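Local atomic coordinates of leucyl-trna synthetase (Plasmodium falciparum, PDB entry 5FOC), a protein that probably joins leucine to its tRNA at the cost of ATP and, through the editing domain described here, probably deacylates mischarged tRNA. Residues Lys106-Ile109 with Asp113-Val116; Tyr138-Pro143 with Tyr266-Asp271; Leu149-Asp154 with Glu173-Ser178; Asn305-Tyr310 with Lys334-Glu339. The protein carries 2 engineered substitutions. All blocks are in the same frame, centred on the assembly; numbering follows the deposited sequence. Where two conformers were deposited one is given.

Contact 1. Residues Lys106-Ile109 with Asp113-Val116; sequences KNKI and DFFV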
loop_
_atom_site.group_PDB
_atom_site.type_symbol
_atom_site.label_atom_id
_atom_site.label_comp_id
_atom_site.label_asym_id
_atom_site.label_seq_id
_atom_site.Cartn_x
_atom_site.Cartn_y
_atom_site.Cartn_z
ATOM N N LYS A 106 -14.362 -21.292 9.529
ATOM C CA LYS A 106 -12.946 -21.467 9.687
ATOM C C LYS A 106 -12.425 -22.259 8.492
ATOM O O LYS A 106 -11.501 -21.802 7.830
ATOM C CB LYS A 106 -12.608 -22.172 11.007
ATOM C CG LYS A 106 -11.111 -22.362 11.261
ATOM C CD LYS A 106 -10.839 -23.447 12.302
ATOM C CE LYS A 106 -10.919 -22.924 13.706
ATOM N NZ LYS A 106 -10.569 -24.013 14.657
ATOM N N ASN A 107 -13.030 -23.424 8.201
ATOM C CA ASN A 107 -12.605 -24.261 7.083
ATOM C C ASN A 107 -12.676 -23.574 5.705
ATOM O O ASN A 107 -11.923 -23.931 4.791
ATOM C CB ASN A 107 -13.452 -25.545 7.036
ATOM C CG ASN A 107 -13.143 -26.522 8.163
ATOM O OD1 ASN A 107 -12.138 -26.403 8.862
ATOM N ND2 ASN A 107 -14.048 -27.496 8.364
ATOM N N LYS A 108 -13.587 -22.605 5.564
ATOM C CA LYS A 108 -13.730 -21.828 4.341
ATOM C C LYS A 108 -12.617 -20.780 4.204
ATOM O O LYS A 108 -12.104 -20.550 3.108
ATOM C CB LYS A 108 -15.110 -21.151 4.305
ATOM C CG LYS A 108 -15.468 -20.419 3.014
ATOM C CD LYS A 108 -16.839 -19.742 3.123
ATOM C CE LYS A 108 -17.490 -19.377 1.782
ATOM N NZ LYS A 108 -16.591 -18.681 0.821
ATOM N N ILE A 109 -12.247 -20.152 5.322
ATOM C CA ILE A 109 -11.258 -19.049 5.319
ATOM C C ILE A 109 -9.857 -19.652 5.243
ATOM O O ILE A 109 -9.050 -19.188 4.431
ATOM C CB ILE A 109 -11.406 -18.075 6.551
ATOM C CG1 ILE A 109 -12.771 -17.433 6.501
ATOM C CG2 ILE A 109 -10.344 -16.999 6.480
ATOM C CD1 ILE A 109 -13.179 -16.877 7.829
ATOM N N ASP A 113 -8.647 -21.934 -1.536
ATOM C CA ASP A 113 -9.743 -21.408 -2.383
ATOM C C ASP A 113 -10.132 -19.986 -1.924
ATOM O O ASP A 113 -10.502 -19.158 -2.730
ATOM C CB ASP A 113 -11.005 -22.271 -2.301
ATOM C CG ASP A 113 -10.949 -23.560 -3.129
ATOM O OD1 ASP A 113 -10.084 -23.693 -4.015
ATOM O OD2 ASP A 113 -11.829 -24.404 -2.877
ATOM N N PHE A 114 -10.032 -19.746 -0.635
ATOM C CA PHE A 114 -10.401 -18.419 -0.142
ATOM C C PHE A 114 -9.555 -17.309 -0.751
ATOM O O PHE A 114 -10.075 -16.232 -1.074
ATOM C CB PHE A 114 -10.294 -18.376 1.359
ATOM C CG PHE A 114 -11.064 -17.260 1.997
ATOM C CD1 PHE A 114 -12.449 -17.280 2.005
ATOM C CD2 PHE A 114 -10.410 -16.237 2.618
ATOM C CE1 PHE A 114 -13.195 -16.312 2.659
ATOM C CE2 PHE A 114 -11.142 -15.222 3.236
ATOM C CZ PHE A 114 -12.532 -15.264 3.249
ATOM N N PHE A 115 -8.253 -17.546 -0.898
ATOM C CA PHE A 115 -7.298 -16.583 -1.419
ATOM C C PHE A 115 -7.140 -16.619 -2.934
ATOM O O PHE A 115 -6.725 -15.604 -3.514
ATOM C CB PHE A 115 -5.956 -16.793 -0.757
ATOM C CG PHE A 115 -6.034 -16.712 0.723
ATOM C CD1 PHE A 115 -6.435 -17.801 1.494
ATOM C CD2 PHE A 115 -5.764 -15.511 1.365
ATOM C CE1 PHE A 115 -6.558 -17.691 2.885
ATOM C CE2 PHE A 115 -5.874 -15.398 2.748
ATOM C CZ PHE A 115 -6.280 -16.457 3.514
ATOM N N VAL A 116 -7.417 -17.774 -3.557
ATOM C CA VAL A 116 -7.283 -17.943 -5.011
ATOM C C VAL A 116 -8.608 -17.728 -5.775
ATOM O O VAL A 116 -8.618 -17.103 -6.828
ATOM C CB VAL A 116 -6.700 -19.341 -5.372
ATOM C CG1 VAL A 116 -6.634 -19.517 -6.892
ATOM C CG2 VAL A 116 -5.323 -19.492 -4.766
#
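F114 lays its ring beside I109, the last residue of helix 103-109. The two side chains run next to each other and point the same way. F114 can be followed outward from its CB. F114 CB lies close to two backbone carbonyl oxygens, 3.3 Å from O of K108 and 3.4 Å from O of I109. CG still borders both oxygens. CD1 keeps to O of K108, while CD2 stays near O of I109 and reaches CG2 of I109. Further out the neighbours are aliphatic. F114 CE2 lies 3.8 Å from I109 CG2. At the tip, F114 CZ lies 3.9 Å from I109 CG1. One face of the F114 ring is covered by I109 CA, a CH-pi contact 3.9 Å from the centroid and 16° off the ring normal. The ring gets there because CG of F114 is anti to its backbone N (chi1 -161°).

F115 joins with one corner of its ring: F115 CE1 comes within 3.3 Å of O of I109. The ring also meets those of Y22 and F25 of helix 18-35. K108 NZ forms a salt bridge with D118, the last residue of helix 112-118.

No hydrogen bond links the two segments. The helix-turn-helix corner is therefore held by apolar and CH-pi packing, and carbonyl oxygens at the end of the first helix lie against C-H groups.

Contact 2. Residues Tyr138-Pro143 with Tyr266-Asp271; sequences YTFINP and YACLED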
loop_
_atom_site.group_PDB
_atom_site.type_symbol
_atom_site.label_atom_id
_atom_site.label_comp_id
_atom_site.label_asym_id
_atom_site.label_seq_id
_atom_site.Cartn_x
_atom_site.Cartn_y
_atom_site.Cartn_z
ATOM N N TYR A 138 7.301 0.191 -6.831
ATOM C CA TYR A 138 7.314 -0.662 -5.689
ATOM C C TYR A 138 6.147 -0.307 -4.769
ATOM O O TYR A 138 5.392 0.652 -5.078
ATOM C CB TYR A 138 8.640 -0.587 -4.907
ATOM C CG TYR A 138 9.781 -1.085 -5.719
ATOM C CD1 TYR A 138 10.003 -2.439 -5.766
ATOM C CD2 TYR A 138 10.573 -0.254 -6.480
ATOM C CE1 TYR A 138 11.035 -2.940 -6.536
ATOM C CE2 TYR A 138 11.638 -0.739 -7.235
ATOM C CZ TYR A 138 11.825 -2.122 -7.285
ATOM O OH TYR A 138 12.874 -2.609 -8.106
ATOM N N THR A 139 5.967 -1.122 -3.755
ATOM C CA THR A 139 5.010 -0.857 -2.682
ATOM C C THR A 139 5.782 -0.885 -1.380
ATOM O O THR A 139 6.482 -1.810 -1.067
ATOM C CB THR A 139 3.895 -1.942 -2.694
ATOM O OG1 THR A 139 3.150 -1.837 -3.906
ATOM C CG2 THR A 139 3.012 -1.836 -1.453
ATOM N N PHE A 140 5.673 0.168 -0.576
ATOM C CA PHE A 140 6.370 0.203 0.685
ATOM C C PHE A 140 5.472 -0.127 1.884
ATOM O O PHE A 140 4.269 0.239 1.909
ATOM C CB PHE A 140 6.959 1.582 0.998
ATOM C CG PHE A 140 8.080 2.041 0.128
ATOM C CD1 PHE A 140 9.279 1.315 0.027
ATOM C CD2 PHE A 140 8.006 3.292 -0.498
ATOM C CE1 PHE A 140 10.354 1.836 -0.726
ATOM C CE2 PHE A 140 9.053 3.797 -1.225
ATOM C CZ PHE A 140 10.230 3.052 -1.366
ATOM N N ILE A 141 6.079 -0.839 2.826
ATOM C CA ILE A 141 5.442 -1.266 4.073
ATOM C C ILE A 141 6.420 -1.110 5.213
ATOM O O ILE A 141 7.629 -1.097 5.003
ATOM C CB ILE A 141 4.928 -2.721 3.950
ATOM C CG1 ILE A 141 3.873 -3.052 4.968
ATOM C CG2 ILE A 141 6.065 -3.722 4.028
ATOM C CD1 ILE A 141 3.096 -4.335 4.690
ATOM N N ASN A 142 5.907 -0.883 6.431
ATOM C CA ASN A 142 6.810 -0.820 7.555
ATOM C C ASN A 142 7.117 -2.222 8.039
ATOM O O ASN A 142 6.215 -2.881 8.502
ATOM C CB ASN A 142 6.227 0.049 8.677
ATOM C CG ASN A 142 7.211 0.302 9.801
ATOM O OD1 ASN A 142 8.011 -0.535 10.176
ATOM N ND2 ASN A 142 7.143 1.502 10.357
ATOM N N PRO A 143 8.379 -2.691 7.890
ATOM C CA PRO A 143 8.672 -4.116 8.168
ATOM C C PRO A 143 8.560 -4.498 9.659
ATOM O O PRO A 143 8.342 -5.651 10.003
ATOM C CB PRO A 143 10.121 -4.248 7.675
ATOM C CG PRO A 143 10.711 -2.882 7.869
ATOM C CD PRO A 143 9.599 -1.952 7.520
ATOM N N TYR A 266 12.481 7.979 -3.604
ATOM C CA TYR A 266 13.792 7.885 -4.235
ATOM C C TYR A 266 14.872 7.499 -3.230
ATOM O O TYR A 266 15.727 6.612 -3.480
ATOM C CB TYR A 266 14.176 9.202 -4.912
ATOM C CG TYR A 266 15.436 9.059 -5.699
ATOM C CD1 TYR A 266 15.383 8.609 -7.009
ATOM C CD2 TYR A 266 16.685 9.280 -5.131
ATOM C CE1 TYR A 266 16.562 8.394 -7.745
ATOM C CE2 TYR A 266 17.864 9.065 -5.855
ATOM C CZ TYR A 266 17.796 8.629 -7.169
ATOM O OH TYR A 266 18.938 8.416 -7.909
ATOM N N ALA A 267 14.877 8.217 -2.097
ATOM C CA ALA A 267 15.868 8.012 -1.049
ATOM C C ALA A 267 15.871 6.585 -0.528
ATOM O O ALA A 267 16.938 5.990 -0.338
ATOM C CB ALA A 267 15.620 8.964 0.108
ATOM N N CYS A 268 14.689 6.054 -0.295
ATOM C CA CYS A 268 14.538 4.730 0.311
ATOM C C CYS A 268 14.997 3.640 -0.691
ATOM O O CYS A 268 15.746 2.706 -0.329
ATOM C CB CYS A 268 13.106 4.494 0.739
ATOM S SG CYS A 268 12.800 2.912 1.504
ATOM N N LEU A 269 14.540 3.793 -1.926
ATOM C CA LEU A 269 14.946 2.863 -2.977
ATOM C C LEU A 269 16.467 2.906 -3.183
ATOM O O LEU A 269 17.110 1.839 -3.291
ATOM C CB LEU A 269 14.150 3.117 -4.268
ATOM C CG LEU A 269 14.492 2.196 -5.463
ATOM C CD1 LEU A 269 14.376 0.698 -5.113
ATOM C CD2 LEU A 269 13.606 2.589 -6.654
ATOM N N GLU A 270 17.057 4.090 -3.192
ATOM C CA GLU A 270 18.502 4.260 -3.296
ATOM C C GLU A 270 19.269 3.595 -2.138
ATOM O O GLU A 270 20.290 2.993 -2.372
ATOM C CB GLU A 270 18.849 5.746 -3.440
ATOM C CG GLU A 270 20.329 6.095 -3.471
ATOM C CD GLU A 270 21.051 5.772 -4.768
ATOM O OE1 GLU A 270 20.463 5.162 -5.692
ATOM O OE2 GLU A 270 22.249 6.139 -4.851
ATOM N N ASP A 271 18.758 3.681 -0.899
ATOM C CA ASP A 271 19.402 3.037 0.262
ATOM C C ASP A 271 19.328 1.521 0.120
ATOM O O ASP A 271 20.291 0.801 0.392
ATOM C CB ASP A 271 18.752 3.482 1.588
ATOM C CG ASP A 271 19.282 4.808 2.095
ATOM O OD1 ASP A 271 20.258 5.354 1.583
ATOM O OD2 ASP A 271 18.652 5.375 3.010
#
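F140 and Y138 reach from strand 138-141 to C268 and L269 on helix 263-274. Both aromatic residues start toward the helix, because they are two apart on one strand and T139 between them faces the other way. Their first torsions are nearly equal, with chi1 -68° for F140. Each CG is therefore anti to its own carbonyl carbon, and the rings leave the strand in the same sense.

F140 meets the cysteine. C268 holds SG anti to its backbone N, which brings the sulfur to the ring. C268 SG lies 3.5 Å from F140 CE1 and 4.2 Å from the ring centroid. This is a sulfur-aromatic contact with an oblique approach, 41° off the ring normal. CB of C268 adds a contact to F140 CZ at 3.8 Å. Y138 meets the leucine. Y138 CE2 touches both methyls of L269, with CD1 at 3.8 Å and CD2 at 3.9 Å. The two side chains cross at about a right angle. L269 likewise extends its CG away from the backbone N, which carries the forked end across to the tyrosine. The hydroxyl of Y138 is hydrogen-bonded to O of Q289 and N of N292.

The strand and helix axes are 11.1 Å apart at closest approach and run at 92° to each other. Strand 138-141 is bordered by strands 238-242 and 254-257 in the large mixed sheet. Helix 263-274 lies against it, with helix 307-314 touching Y266, A267 and E270.

Contact 3. Residues Leu149-Asp154 with Glu173-Ser178; sequences LTLGFD and EEIINS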
loop_
_atom_site.group_PDB
_atom_site.type_symbol
_atom_site.label_atom_id
_atom_site.label_comp_id
_atom_site.label_asym_id
_atom_site.label_seq_id
_atom_site.Cartn_x
_atom_site.Cartn_y
_atom_site.Cartn_z
ATOM N N LEU A 149 -5.453 -8.025 8.479
ATOM C CA LEU A 149 -6.200 -8.525 7.323
ATOM C C LEU A 149 -7.667 -8.544 7.746
ATOM O O LEU A 149 -7.995 -9.142 8.763
ATOM C CB LEU A 149 -5.767 -9.984 6.933
ATOM C CG LEU A 149 -4.451 -10.029 6.178
ATOM C CD1 LEU A 149 -3.245 -9.540 6.935
ATOM C CD2 LEU A 149 -4.259 -11.493 5.811
ATOM N N THR A 150 -8.519 -7.929 6.916
ATOM C CA THR A 150 -9.948 -7.812 7.157
ATOM C C THR A 150 -10.720 -7.729 5.825
ATOM O O THR A 150 -10.206 -7.202 4.807
ATOM C CB THR A 150 -10.269 -6.566 8.022
ATOM O OG1 THR A 150 -11.574 -6.744 8.540
ATOM C CG2 THR A 150 -10.192 -5.324 7.223
ATOM N N LEU A 151 -11.931 -8.260 5.829
ATOM C CA LEU A 151 -12.755 -8.338 4.638
ATOM C C LEU A 151 -13.503 -7.030 4.407
ATOM O O LEU A 151 -13.935 -6.403 5.405
ATOM C CB LEU A 151 -13.738 -9.511 4.752
ATOM C CG LEU A 151 -13.201 -10.971 4.584
ATOM C CD1 LEU A 151 -14.201 -11.966 5.119
ATOM C CD2 LEU A 151 -12.940 -11.149 3.107
ATOM N N GLY A 152 -13.615 -6.571 3.179
ATOM C CA GLY A 152 -14.333 -5.322 2.916
ATOM C C GLY A 152 -14.934 -5.294 1.544
ATOM O O GLY A 152 -14.809 -6.270 0.742
ATOM N N PHE A 153 -15.534 -4.161 1.253
ATOM C CA PHE A 153 -16.305 -3.973 0.054
ATOM C C PHE A 153 -15.451 -3.425 -1.076
ATOM O O PHE A 153 -14.485 -2.672 -0.854
ATOM C CB PHE A 153 -17.433 -2.978 0.325
ATOM C CG PHE A 153 -18.344 -3.375 1.476
ATOM C CD1 PHE A 153 -19.261 -4.404 1.302
ATOM C CD2 PHE A 153 -18.280 -2.739 2.709
ATOM C CE1 PHE A 153 -20.086 -4.823 2.311
ATOM C CE2 PHE A 153 -19.143 -3.126 3.744
ATOM C CZ PHE A 153 -20.042 -4.174 3.549
ATOM N N ASP A 154 -15.859 -3.780 -2.297
ATOM C CA ASP A 154 -15.174 -3.327 -3.501
ATOM C C ASP A 154 -15.535 -1.903 -3.849
ATOM O O ASP A 154 -14.726 -1.205 -4.462
ATOM C CB ASP A 154 -15.474 -4.254 -4.696
ATOM C CG ASP A 154 -14.467 -4.090 -5.829
ATOM O OD1 ASP A 154 -13.246 -4.303 -5.595
ATOM O OD2 ASP A 154 -14.902 -3.735 -6.947
ATOM N N GLU A 173 -20.827 -14.491 9.124
ATOM C CA GLU A 173 -21.331 -15.142 7.936
ATOM C C GLU A 173 -21.688 -14.104 6.880
ATOM O O GLU A 173 -21.285 -14.256 5.711
ATOM C CB GLU A 173 -22.518 -16.015 8.291
ATOM C CG GLU A 173 -22.991 -16.914 7.181
ATOM C CD GLU A 173 -23.796 -18.073 7.733
ATOM O OE1 GLU A 173 -23.241 -18.844 8.557
ATOM O OE2 GLU A 173 -24.984 -18.195 7.368
ATOM N N GLU A 174 -22.404 -13.033 7.298
ATOM C CA GLU A 174 -22.762 -11.958 6.386
ATOM C C GLU A 174 -21.527 -11.307 5.762
ATOM O O GLU A 174 -21.536 -11.017 4.587
ATOM C CB GLU A 174 -23.656 -10.913 7.064
ATOM C CG GLU A 174 -25.066 -11.422 7.291
ATOM C CD GLU A 174 -25.886 -10.518 8.182
ATOM O OE1 GLU A 174 -25.316 -9.599 8.866
ATOM O OE2 GLU A 174 -27.125 -10.749 8.195
ATOM N N ILE A 175 -20.477 -11.089 6.538
ATOM C CA ILE A 175 -19.222 -10.484 6.023
ATOM C C ILE A 175 -18.562 -11.386 4.971
ATOM O O ILE A 175 -18.189 -10.926 3.877
ATOM C CB ILE A 175 -18.203 -10.183 7.151
ATOM C CG1 ILE A 175 -18.822 -9.110 8.071
ATOM C CG2 ILE A 175 -16.859 -9.673 6.632
ATOM C CD1 ILE A 175 -18.086 -8.883 9.376
ATOM N N ILE A 176 -18.532 -12.666 5.284
ATOM C CA ILE A 176 -17.955 -13.628 4.359
ATOM C C ILE A 176 -18.768 -13.659 3.062
ATOM O O ILE A 176 -18.191 -13.793 1.956
ATOM C CB ILE A 176 -17.844 -15.007 5.046
ATOM C CG1 ILE A 176 -16.799 -14.985 6.176
ATOM C CG2 ILE A 176 -17.360 -16.048 4.064
ATOM C CD1 ILE A 176 -16.841 -16.193 7.111
ATOM N N ASN A 177 -20.098 -13.596 3.175
ATOM C CA ASN A 177 -20.975 -13.622 2.008
ATOM C C ASN A 177 -21.107 -12.332 1.212
ATOM O O ASN A 177 -21.659 -12.344 0.089
ATOM C CB ASN A 177 -22.356 -14.112 2.425
ATOM C CG ASN A 177 -22.323 -15.545 2.947
ATOM O OD1 ASN A 177 -21.448 -16.294 2.592
ATOM N ND2 ASN A 177 -23.271 -15.907 3.809
ATOM N N SER A 178 -20.634 -11.214 1.781
ATOM C CA SER A 178 -20.882 -9.933 1.159
ATOM C C SER A 178 -19.643 -9.132 0.743
ATOM O O SER A 178 -19.746 -8.229 -0.095
ATOM C CB SER A 178 -21.713 -9.092 2.090
ATOM O OG SER A 178 -22.885 -9.748 2.515
#
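L151 and I175 form the main part of an apolar strand-on-helix contact, where helix 172-178 packs on strand 146-152 of the large mixed sheet. The strand runs antiparallel to both 181-185 and 216-219, and the helix leads into 181-185.

L151 points toward the helix and carries most of the contact. L151 CB lies 3.6 Å from CG2 of I175. L151 CD1 touches CG2 of I175 at 3.8 Å and also reaches CG1 of I176 at 4.1 Å. One methyl of the leucine thus bridges two successive isoleucines, crossing both obliquely. I175 presents CG2 because that branch is anti to its backbone N, while CG1 turns back beside the N (chi1 -64°). I176 starts away from the strand and only its CG1 comes back to L151. M170 and P200 pack on I175 as well.

At the end of the helix, F153 brings CD1 to 4.1 Å from O of S178, approaching obliquely. The hydroxyl of S178 is used within its own helix. S178 OG donates to O of E174 at 2.8 Å, with the donor tilted 25° from the carbonyl plane.

No hydrogen bond crosses between the segments. The helix is held on the strand mainly by leucine-isoleucine packing, and F153 only lies loosely against O of S178. The serine hydroxyl is satisfied by the helix backbone rather than by the strand.

Contact 4. Residues Asn305-Tyr310 with Lys334-Glu339; sequences NNTGKY and KKQYFE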
loop_
_atom_site.group_PDB
_atom_site.type_symbol
_atom_site.label_atom_id
_atom_site.label_comp_id
_atom_site.label_asym_id
_atom_site.label_seq_id
_atom_site.Cartn_x
_atom_site.Cartn_y
_atom_site.Cartn_z
ATOM N N ASN A 305 11.709 16.521 -15.464
ATOM C CA ASN A 305 11.063 15.426 -14.775
ATOM C C ASN A 305 12.046 14.772 -13.774
ATOM O O ASN A 305 13.152 15.266 -13.559
ATOM C CB ASN A 305 10.461 14.450 -15.813
ATOM C CG ASN A 305 11.500 13.749 -16.646
ATOM O OD1 ASN A 305 12.697 13.796 -16.379
ATOM N ND2 ASN A 305 11.034 13.093 -17.696
ATOM N N ASN A 306 11.637 13.689 -13.138
ATOM C CA ASN A 306 12.500 13.023 -12.152
ATOM C C ASN A 306 12.932 13.981 -11.058
ATOM O O ASN A 306 14.077 14.004 -10.645
ATOM C CB ASN A 306 13.650 12.299 -12.838
ATOM C CG ASN A 306 13.140 11.111 -13.574
ATOM O OD1 ASN A 306 12.643 10.198 -12.953
ATOM N ND2 ASN A 306 13.178 11.145 -14.898
ATOM N N THR A 307 11.948 14.741 -10.591
ATOM C CA THR A 307 12.178 15.715 -9.565
ATOM C C THR A 307 12.532 15.113 -8.191
ATOM O O THR A 307 13.166 15.792 -7.360
ATOM C CB THR A 307 10.997 16.753 -9.460
ATOM O OG1 THR A 307 9.788 16.106 -9.102
ATOM C CG2 THR A 307 10.777 17.466 -10.780
ATOM N N GLY A 308 12.140 13.872 -7.936
ATOM C CA GLY A 308 12.510 13.210 -6.706
ATOM C C GLY A 308 14.009 13.097 -6.560
ATOM O O GLY A 308 14.559 13.413 -5.520
ATOM N N LYS A 309 14.666 12.606 -7.620
ATOM C CA LYS A 309 16.118 12.531 -7.686
ATOM C C LYS A 309 16.733 13.941 -7.644
ATOM O O LYS A 309 17.716 14.172 -6.952
ATOM C CB LYS A 309 16.551 11.814 -8.975
ATOM C CG LYS A 309 18.054 11.619 -9.121
ATOM C CD LYS A 309 18.426 10.855 -10.387
ATOM C CE LYS A 309 19.924 10.951 -10.545
ATOM N NZ LYS A 309 20.499 10.295 -11.732
ATOM N N TYR A 310 16.179 14.860 -8.422
ATOM C CA TYR A 310 16.712 16.238 -8.477
ATOM C C TYR A 310 16.827 16.862 -7.066
ATOM O O TYR A 310 17.863 17.404 -6.740
ATOM C CB TYR A 310 15.859 17.134 -9.383
ATOM C CG TYR A 310 16.385 18.537 -9.490
ATOM C CD1 TYR A 310 17.328 18.885 -10.455
ATOM C CD2 TYR A 310 15.938 19.537 -8.613
ATOM C CE1 TYR A 310 17.831 20.183 -10.538
ATOM C CE2 TYR A 310 16.419 20.828 -8.699
ATOM C CZ TYR A 310 17.367 21.142 -9.658
ATOM O OH TYR A 310 17.823 22.439 -9.730
ATOM N N LYS A 334 4.203 20.788 -2.512
ATOM C CA LYS A 334 3.529 22.079 -2.836
ATOM C C LYS A 334 3.984 22.615 -4.212
ATOM O O LYS A 334 3.195 23.046 -5.040
ATOM C CB LYS A 334 3.768 23.061 -1.675
ATOM C CG LYS A 334 2.776 22.852 -0.527
ATOM C CD LYS A 334 2.968 23.872 0.600
ATOM C CE LYS A 334 2.327 23.405 1.917
ATOM N NZ LYS A 334 3.017 22.239 2.558
ATOM N N LYS A 335 5.265 22.425 -4.515
ATOM C CA LYS A 335 5.801 22.891 -5.778
ATOM C C LYS A 335 5.230 22.109 -6.960
ATOM O O LYS A 335 4.833 22.678 -7.956
ATOM C CB LYS A 335 7.320 22.805 -5.775
ATOM C CG LYS A 335 7.974 23.541 -6.922
ATOM C CD LYS A 335 9.428 23.844 -6.601
ATOM C CE LYS A 335 10.137 24.510 -7.764
ATOM N NZ LYS A 335 9.726 25.924 -7.966
ATOM N N GLN A 336 5.266 20.777 -6.879
ATOM C CA GLN A 336 4.579 19.981 -7.909
ATOM C C GLN A 336 3.088 20.335 -8.086
ATOM O O GLN A 336 2.589 20.442 -9.206
ATOM C CB GLN A 336 4.712 18.496 -7.575
ATOM C CG GLN A 336 6.135 17.971 -7.706
ATOM C CD GLN A 336 6.209 16.505 -7.326
ATOM O OE1 GLN A 336 5.274 15.962 -6.705
ATOM N NE2 GLN A 336 7.324 15.852 -7.679
ATOM N N TYR A 337 2.392 20.608 -6.967
ATOM C CA TYR A 337 0.959 20.813 -7.028
ATOM C C TYR A 337 0.728 22.130 -7.761
ATOM O O TYR A 337 -0.035 22.190 -8.723
ATOM C CB TYR A 337 0.366 20.830 -5.609
ATOM C CG TYR A 337 -1.131 21.064 -5.502
ATOM C CD1 TYR A 337 -2.055 20.287 -6.194
ATOM C CD2 TYR A 337 -1.622 22.066 -4.667
ATOM C CE1 TYR A 337 -3.413 20.488 -6.054
ATOM C CE2 TYR A 337 -2.988 22.299 -4.527
ATOM C CZ TYR A 337 -3.893 21.508 -5.211
ATOM O OH TYR A 337 -5.238 21.716 -5.126
ATOM N N PHE A 338 1.407 23.198 -7.311
ATOM C CA PHE A 338 1.166 24.482 -7.943
ATOM C C PHE A 338 1.866 24.752 -9.274
ATOM O O PHE A 338 1.433 25.645 -10.006
ATOM C CB PHE A 338 1.494 25.608 -6.955
ATOM C CG PHE A 338 0.502 25.717 -5.813
ATOM C CD1 PHE A 338 -0.766 26.196 -6.040
ATOM C CD2 PHE A 338 0.830 25.312 -4.530
ATOM C CE1 PHE A 338 -1.692 26.308 -5.010
ATOM C CE2 PHE A 338 -0.094 25.409 -3.483
ATOM C CZ PHE A 338 -1.366 25.894 -3.741
ATOM N N GLU A 339 2.926 24.008 -9.608
ATOM C CA GLU A 339 3.747 24.372 -10.724
ATOM C C GLU A 339 3.981 23.215 -11.680
ATOM O O GLU A 339 4.447 23.440 -12.770
ATOM C CB GLU A 339 5.102 24.903 -10.251
ATOM C CG GLU A 339 5.004 26.160 -9.435
ATOM C CD GLU A 339 6.350 26.616 -8.912
ATOM O OE1 GLU A 339 7.347 26.547 -9.644
ATOM O OE2 GLU A 339 6.424 27.037 -7.741
#
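T307 and Q336 meet through one side-chain hydrogen bond, and no other pair of residues touches across these segments. Q336 NE2 donates to OG1 of T307 at 2.9 Å, with an N-H...O angle of 144°. The threonine oxygen lies almost in the amide plane, only 2° out of it. Q336 reaches it with a chain extended beyond CG. NE2 has a second acceptor, O of D261, and OE1 is hydrogen-bonded to NZ of K129. Both T307 and Q336 are buried, so these bonds satisfy an amide inside the protein and probably fix its rotation.

Ionic contacts stay within one helix. K335 NZ and E339 OE1 form a salt bridge of 3.0 Å, one turn apart. The lysine is on the syn side of the carboxylate oxygen, 31° out of the carboxylate plane.

The backbone of G308 bonds with S260. N306 stands at the N-cap position of helix 307-314, without a capping bond from its side chain. This is a polar tie between the first turn of helix 307-314 and the last turns of helix 325-339, with the glutamine amide also gripping the loop that holds D261.

All four contacts involve mainly buried residues, but their depth differs. Measured from the chain's centre to each contact's centre, contact 2 is the central one at about 12 Å. Contact 3 lies about 19 Å out and has an exposed edge at S178. Contacts 4 and 1 lie about 22 and 23 Å out. Contacts 1 and 3 are neighbours. I176 of contact 3 packs on K108 and I109, and L151 meets F114, giving one apolar cluster. Contacts 2 and 4 also touch, where Y266 lies on G308 and K309. The strands of contacts 2 and 3 belong to the same large sheet. Contacts 1 to 3 rely on aliphatic, aromatic and sulfur packing. Contact 4, between two helices, instead depends on a hydrogen bond.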